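Local coordinates for antigen TpF1 (Treponema pallidum, PDB 2FJC), which binds iron as a miniferritin of the Dps family, probably oxidising and storing it, and may also play a structural role in the outer membrane, at residues Gln17-Lys31 with Asp109-Leu123. Residues are numbered along the deposited sequence; the frame is centred on the assembly and turned at random.
Sequences QLRQHVADLGVLYIK and DFEYLSTRFSQTQVL
Gln-17 to Lys-31 and Asp-109 to Leu-123 are helical segments that run antiparallel at 156°, their axes 10.3 Å apart at closest approach, in the four-helix bundle of a Dps subunit. His-21 and Phe-117 meet obliquely, ring planes 49° apart; Phe-117 CD1 lies over one face of the imidazole, while the carbonyl oxygen of Gln-17 sits over the other. His-21 NE2 comes within 2.6 Å of Thr-120 OG1, a hydrogen bond that gives both buried polar groups a partner and, with the two covered faces, helps set the ring's rotation. Further along, Leu-28 CD1 packs 3.5 Å from Leu-113 CD1 and touches the edge of the Phe-110 ring; Leu-25 adds its CD1 to Leu-113 and its CD2 to the rim of Phe-117, branched apolar ends against ring edges, as suits a buried core. Polar groups border this apolar seam. Tyr-112 OH donates to Asp-24 OD2 over 3.1 Å, on the syn side but 32° out of the carboxylate plane, while Asp-24 OD1 accepts from Gly-88 N and Ser-87 OG. Arg-116, a knob among Gln-17, Gln-20, His-21 and Asp-24, is bent at chi2 and chi3 and turns NE back to a weak bond with Gln-20 OE1. An extended chain carries Lys-31 NZ to the syn lone pair of Asp-109 OD2 (2.7 Å), a salt bridge; the same nitrogen bonds Ala-90 O. Inside the bundle, Phe-117 reaches Ile-65 of helix 44-71 and both Leu-140 and Leu-143 of helix 130-154; with Phe-110 on Ile-147 and Val-22 on Phe-62, it joins this pair to the other two helices.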
loop_
_atom_site.group_PDB
_atom_site.type_symbol
_atom_site.label_atom_id
_atom_site.label_comp_id
_atom_site.label_asym_id
_atom_site.label_seq_id
_atom_site.Cartn_x
_atom_site.Cartn_y
_atom_site.Cartn_z
ATOM N N GLN B 17 36.007 -0.613 -20.184
ATOM C CA GLN B 17 35.749 0.153 -18.974
ATOM C C GLN B 17 34.634 -0.521 -18.185
ATOM O O GLN B 17 34.755 -0.739 -16.974
ATOM C CB GLN B 17 35.332 1.580 -19.336
ATOM C CG GLN B 17 36.490 2.510 -19.681
ATOM C CD GLN B 17 37.353 2.812 -18.468
ATOM O OE1 GLN B 17 36.954 3.570 -17.572
ATOM N NE2 GLN B 17 38.536 2.202 -18.417
ATOM N N LEU B 18 33.547 -0.856 -18.879
ATOM C CA LEU B 18 32.402 -1.515 -18.257
ATOM C C LEU B 18 32.812 -2.816 -17.558
ATOM O O LEU B 18 32.398 -3.075 -16.432
ATOM C CB LEU B 18 31.328 -1.782 -19.309
ATOM C CG LEU B 18 30.200 -0.751 -19.411
ATOM C CD1 LEU B 18 30.693 0.662 -19.143
ATOM C CD2 LEU B 18 29.570 -0.861 -20.777
ATOM N N ARG B 19 33.632 -3.621 -18.224
ATOM C CA ARG B 19 34.105 -4.878 -17.656
ATOM C C ARG B 19 34.817 -4.618 -16.347
ATOM O O ARG B 19 34.658 -5.364 -15.386
ATOM C CB ARG B 19 35.063 -5.593 -18.618
ATOM C CG ARG B 19 34.349 -6.477 -19.636
ATOM C CD ARG B 19 35.270 -6.937 -20.754
ATOM N NE ARG B 19 36.472 -7.616 -20.268
ATOM C CZ ARG B 19 36.501 -8.853 -19.770
ATOM N NH1 ARG B 19 35.384 -9.569 -19.677
ATOM N NH2 ARG B 19 37.657 -9.385 -19.382
ATOM N N GLN B 20 35.604 -3.555 -16.301
ATOM C CA GLN B 20 36.310 -3.237 -15.083
ATOM C C GLN B 20 35.337 -2.765 -14.003
ATOM O O GLN B 20 35.495 -3.100 -12.832
ATOM C CB GLN B 20 37.371 -2.169 -15.311
ATOM C CG GLN B 20 38.070 -1.834 -14.012
ATOM C CD GLN B 20 39.242 -0.915 -14.185
ATOM O OE1 GLN B 20 39.086 0.243 -14.596
ATOM N NE2 GLN B 20 40.440 -1.419 -13.866
ATOM N N HIS B 21 34.336 -1.984 -14.394
ATOM C CA HIS B 21 33.356 -1.504 -13.424
ATOM C C HIS B 21 32.660 -2.676 -12.745
ATOM O O HIS B 21 32.483 -2.682 -11.530
ATOM C CB HIS B 21 32.307 -0.622 -14.098
ATOM C CG HIS B 21 32.871 0.611 -14.720
ATOM N ND1 HIS B 21 34.008 1.221 -14.244
ATOM C CD2 HIS B 21 32.427 1.380 -15.739
ATOM C CE1 HIS B 21 34.239 2.318 -14.941
ATOM N NE2 HIS B 21 33.294 2.439 -15.853
ATOM N N VAL B 22 32.267 -3.668 -13.538
ATOM C CA VAL B 22 31.600 -4.841 -12.998
ATOM C C VAL B 22 32.501 -5.506 -11.966
ATOM O O VAL B 22 32.062 -5.854 -10.869
ATOM C CB VAL B 22 31.265 -5.851 -14.113
ATOM C CG1 VAL B 22 30.766 -7.142 -13.509
ATOM C CG2 VAL B 22 30.217 -5.257 -15.037
ATOM N N ALA B 23 33.768 -5.668 -12.323
ATOM C CA ALA B 23 34.732 -6.279 -11.438
ATOM C C ALA B 23 34.893 -5.476 -10.145
ATOM O O ALA B 23 34.869 -6.040 -9.055
ATOM C CB ALA B 23 36.069 -6.410 -12.144
ATOM N N ASP B 24 35.047 -4.162 -10.264
ATOM C CA ASP B 24 35.215 -3.318 -9.092
ATOM C C ASP B 24 33.972 -3.327 -8.221
ATOM O O ASP B 24 34.075 -3.395 -6.997
ATOM C CB ASP B 24 35.560 -1.876 -9.497
ATOM C CG ASP B 24 36.985 -1.735 -10.041
ATOM O OD1 ASP B 24 37.836 -2.605 -9.762
ATOM O OD2 ASP B 24 37.269 -0.741 -10.738
ATOM N N LEU B 25 32.800 -3.253 -8.847
ATOM C CA LEU B 25 31.540 -3.270 -8.117
ATOM C C LEU B 25 31.409 -4.600 -7.385
ATOM O O LEU B 25 31.006 -4.636 -6.220
ATOM C CB LEU B 25 30.355 -3.092 -9.074
ATOM C CG LEU B 25 29.719 -1.705 -9.247
ATOM C CD1 LEU B 25 30.533 -0.617 -8.574
ATOM C CD2 LEU B 25 29.568 -1.422 -10.726
ATOM N N GLY B 26 31.757 -5.684 -8.073
ATOM C CA GLY B 26 31.676 -7.002 -7.469
ATOM C C GLY B 26 32.530 -7.071 -6.219
ATOM O O GLY B 26 32.088 -7.542 -5.170
ATOM N N VAL B 27 33.763 -6.587 -6.329
ATOM C CA VAL B 27 34.682 -6.592 -5.204
ATOM C C VAL B 27 34.170 -5.695 -4.073
ATOM O O VAL B 27 34.221 -6.067 -2.906
ATOM C CB VAL B 27 36.093 -6.128 -5.648
ATOM C CG1 VAL B 27 36.978 -5.925 -4.440
ATOM C CG2 VAL B 27 36.718 -7.177 -6.570
ATOM N N LEU B 28 33.664 -4.519 -4.426
ATOM C CA LEU B 28 33.153 -3.585 -3.434
ATOM C C LEU B 28 31.968 -4.181 -2.685
ATOM O O LEU B 28 31.808 -3.968 -1.482
ATOM C CB LEU B 28 32.694 -2.302 -4.106
ATOM C CG LEU B 28 33.058 -0.996 -3.420
ATOM C CD1 LEU B 28 32.129 0.072 -3.941
ATOM C CD2 LEU B 28 32.961 -1.119 -1.912
ATOM N N TYR B 29 31.131 -4.908 -3.416
ATOM C CA TYR B 29 29.951 -5.533 -2.855
ATOM C C TYR B 29 30.302 -6.377 -1.641
ATOM O O TYR B 29 29.670 -6.274 -0.588
ATOM C CB TYR B 29 29.274 -6.414 -3.901
ATOM C CG TYR B 29 28.019 -7.093 -3.400
ATOM C CD1 TYR B 29 26.874 -6.356 -3.101
ATOM C CD2 TYR B 29 27.974 -8.476 -3.232
ATOM C CE1 TYR B 29 25.710 -6.981 -2.648
ATOM C CE2 TYR B 29 26.819 -9.116 -2.779
ATOM C CZ TYR B 29 25.690 -8.365 -2.489
ATOM O OH TYR B 29 24.555 -8.998 -2.035
ATOM N N ILE B 30 31.318 -7.211 -1.790
ATOM C CA ILE B 30 31.732 -8.065 -0.705
ATOM C C ILE B 30 32.511 -7.297 0.357
ATOM O O ILE B 30 32.400 -7.588 1.550
ATOM C CB ILE B 30 32.531 -9.247 -1.257
ATOM C CG1 ILE B 30 31.548 -10.184 -1.965
ATOM C CG2 ILE B 30 33.277 -9.972 -0.140
ATOM C CD1 ILE B 30 32.209 -11.337 -2.651
ATOM N N LYS B 31 33.267 -6.296 -0.074
ATOM C CA LYS B 31 34.042 -5.490 0.846
ATOM C C LYS B 31 33.083 -4.777 1.791
ATOM O O LYS B 31 33.339 -4.668 2.989
ATOM C CB LYS B 31 34.876 -4.482 0.054
ATOM C CG LYS B 31 35.960 -3.774 0.835
ATOM C CD LYS B 31 36.895 -3.029 -0.124
ATOM C CE LYS B 31 37.975 -2.267 0.626
ATOM N NZ LYS B 31 38.875 -1.542 -0.298
ATOM N N ASP B 109 37.047 4.241 -1.793
ATOM C CA ASP B 109 36.663 3.370 -2.900
ATOM C C ASP B 109 35.591 4.025 -3.778
ATOM O O ASP B 109 35.583 3.857 -5.005
ATOM C CB ASP B 109 36.161 2.012 -2.388
ATOM C CG ASP B 109 37.286 1.131 -1.862
ATOM O OD1 ASP B 109 38.450 1.338 -2.268
ATOM O OD2 ASP B 109 37.010 0.216 -1.051
ATOM N N PHE B 110 34.693 4.771 -3.150
ATOM C CA PHE B 110 33.649 5.456 -3.893
ATOM C C PHE B 110 34.296 6.508 -4.788
ATOM O O PHE B 110 33.907 6.677 -5.940
ATOM C CB PHE B 110 32.654 6.126 -2.940
ATOM C CG PHE B 110 31.600 5.190 -2.392
ATOM C CD1 PHE B 110 31.533 3.860 -2.811
ATOM C CD2 PHE B 110 30.642 5.659 -1.486
ATOM C CE1 PHE B 110 30.526 3.018 -2.338
ATOM C CE2 PHE B 110 29.632 4.821 -1.009
ATOM C CZ PHE B 110 29.574 3.500 -1.435
ATOM N N GLU B 111 35.290 7.211 -4.255
ATOM C CA GLU B 111 35.977 8.236 -5.025
ATOM C C GLU B 111 36.749 7.592 -6.172
ATOM O O GLU B 111 36.771 8.119 -7.280
ATOM C CB GLU B 111 36.911 9.045 -4.115
ATOM C CG GLU B 111 36.157 9.851 -3.069
ATOM C CD GLU B 111 37.065 10.483 -2.024
ATOM O OE1 GLU B 111 37.987 9.798 -1.540
ATOM O OE2 GLU B 111 36.843 11.659 -1.670
ATOM N N TYR B 112 37.371 6.449 -5.910
ATOM C CA TYR B 112 38.093 5.758 -6.960
ATOM C C TYR B 112 37.101 5.378 -8.058
ATOM O O TYR B 112 37.375 5.597 -9.235
ATOM C CB TYR B 112 38.800 4.513 -6.410
ATOM C CG TYR B 112 39.141 3.480 -7.459
ATOM C CD1 TYR B 112 38.209 2.514 -7.842
ATOM C CD2 TYR B 112 40.393 3.467 -8.079
ATOM C CE1 TYR B 112 38.511 1.560 -8.814
ATOM C CE2 TYR B 112 40.707 2.515 -9.055
ATOM C CZ TYR B 112 39.756 1.567 -9.416
ATOM O OH TYR B 112 40.031 0.635 -10.396
ATOM N N LEU B 113 35.951 4.821 -7.678
ATOM C CA LEU B 113 34.935 4.449 -8.669
ATOM C C LEU B 113 34.457 5.672 -9.434
ATOM O O LEU B 113 34.261 5.622 -10.644
ATOM C CB LEU B 113 33.717 3.787 -8.011
ATOM C CG LEU B 113 33.828 2.307 -7.647
ATOM C CD1 LEU B 113 32.548 1.847 -6.986
ATOM C CD2 LEU B 113 34.102 1.500 -8.901
ATOM N N SER B 114 34.266 6.770 -8.716
ATOM C CA SER B 114 33.803 8.000 -9.325
ATOM C C SER B 114 34.726 8.475 -10.448
ATOM O O SER B 114 34.255 8.826 -11.528
ATOM C CB SER B 114 33.672 9.086 -8.265
ATOM O OG SER B 114 33.083 10.259 -8.802
ATOM N N THR B 115 36.035 8.491 -10.207
ATOM C CA THR B 115 36.945 8.935 -11.247
ATOM C C THR B 115 36.935 7.925 -12.408
ATOM O O THR B 115 36.994 8.307 -13.577
ATOM C CB THR B 115 38.386 9.128 -10.706
ATOM O OG1 THR B 115 38.945 7.860 -10.357
ATOM C CG2 THR B 115 38.380 10.017 -9.475
ATOM N N ARG B 116 36.841 6.640 -12.091
ATOM C CA ARG B 116 36.813 5.639 -13.144
ATOM C C ARG B 116 35.529 5.748 -13.969
ATOM O O ARG B 116 35.568 5.673 -15.193
ATOM C CB ARG B 116 36.965 4.231 -12.564
ATOM C CG ARG B 116 38.330 4.019 -11.923
ATOM C CD ARG B 116 38.965 2.719 -12.381
ATOM N NE ARG B 116 39.156 2.683 -13.827
ATOM C CZ ARG B 116 39.963 3.503 -14.494
ATOM N NH1 ARG B 116 40.073 3.401 -15.812
ATOM N NH2 ARG B 116 40.667 4.420 -13.839
ATOM N N PHE B 117 34.397 5.943 -13.302
ATOM C CA PHE B 117 33.124 6.073 -14.003
ATOM C C PHE B 117 33.098 7.325 -14.865
ATOM O O PHE B 117 32.534 7.321 -15.955
ATOM C CB PHE B 117 31.947 6.120 -13.024
ATOM C CG PHE B 117 31.545 4.773 -12.484
ATOM C CD1 PHE B 117 31.269 3.718 -13.339
ATOM C CD2 PHE B 117 31.415 4.567 -11.119
ATOM C CE1 PHE B 117 30.869 2.481 -12.842
ATOM C CE2 PHE B 117 31.016 3.335 -10.618
ATOM C CZ PHE B 117 30.743 2.290 -11.483
ATOM N N SER B 118 33.704 8.399 -14.372
ATOM C CA SER B 118 33.750 9.642 -15.126
ATOM C C SER B 118 34.476 9.458 -16.460
ATOM O O SER B 118 34.090 10.049 -17.463
ATOM C CB SER B 118 34.437 10.736 -14.315
ATOM O OG SER B 118 33.566 11.271 -13.341
ATOM N N GLN B 119 35.520 8.640 -16.472
ATOM C CA GLN B 119 36.254 8.414 -17.709
ATOM C C GLN B 119 35.325 7.748 -18.712
ATOM O O GLN B 119 35.328 8.084 -19.894
ATOM C CB GLN B 119 37.477 7.529 -17.463
ATOM C CG GLN B 119 38.379 8.047 -16.364
ATOM C CD GLN B 119 39.534 7.111 -16.069
ATOM O OE1 GLN B 119 39.371 5.886 -16.045
ATOM N NE2 GLN B 119 40.710 7.683 -15.829
ATOM N N THR B 120 34.524 6.808 -18.226
ATOM C CA THR B 120 33.596 6.098 -19.078
ATOM C C THR B 120 32.513 7.040 -19.590
ATOM O O THR B 120 32.141 6.985 -20.759
ATOM C CB THR B 120 32.945 4.945 -18.327
ATOM O OG1 THR B 120 33.965 4.085 -17.812
ATOM C CG2 THR B 120 32.049 4.146 -19.258
ATOM N N GLN B 121 32.013 7.919 -18.727
ATOM C CA GLN B 121 30.980 8.825 -19.173
ATOM C C GLN B 121 31.526 9.739 -20.255
ATOM O O GLN B 121 30.817 10.033 -21.213
ATOM C CB GLN B 121 30.348 9.585 -17.986
ATOM C CG GLN B 121 30.626 11.055 -17.803
ATOM C CD GLN B 121 30.143 11.951 -18.925
ATOM O OE1 GLN B 121 28.998 11.881 -19.369
ATOM N NE2 GLN B 121 31.030 12.822 -19.377
ATOM N N VAL B 122 32.788 10.150 -20.136
ATOM C CA VAL B 122 33.403 11.002 -21.148
ATOM C C VAL B 122 33.499 10.232 -22.465
ATOM O O VAL B 122 33.164 10.763 -23.519
ATOM C CB VAL B 122 34.819 11.482 -20.712
ATOM C CG1 VAL B 122 35.576 12.087 -21.887
ATOM C CG2 VAL B 122 34.682 12.529 -19.611
ATOM N N LEU B 123 33.939 8.979 -22.402
ATOM C CA LEU B 123 34.049 8.152 -23.598
ATOM C C LEU B 123 32.697 8.011 -24.275
ATOM O O LEU B 123 32.563 8.213 -25.480
ATOM C CB LEU B 123 34.557 6.754 -23.259
ATOM C CG LEU B 123 36.055 6.582 -23.000
ATOM C CD1 LEU B 123 36.354 5.116 -22.668
ATOM C CD2 LEU B 123 36.844 7.015 -24.230
#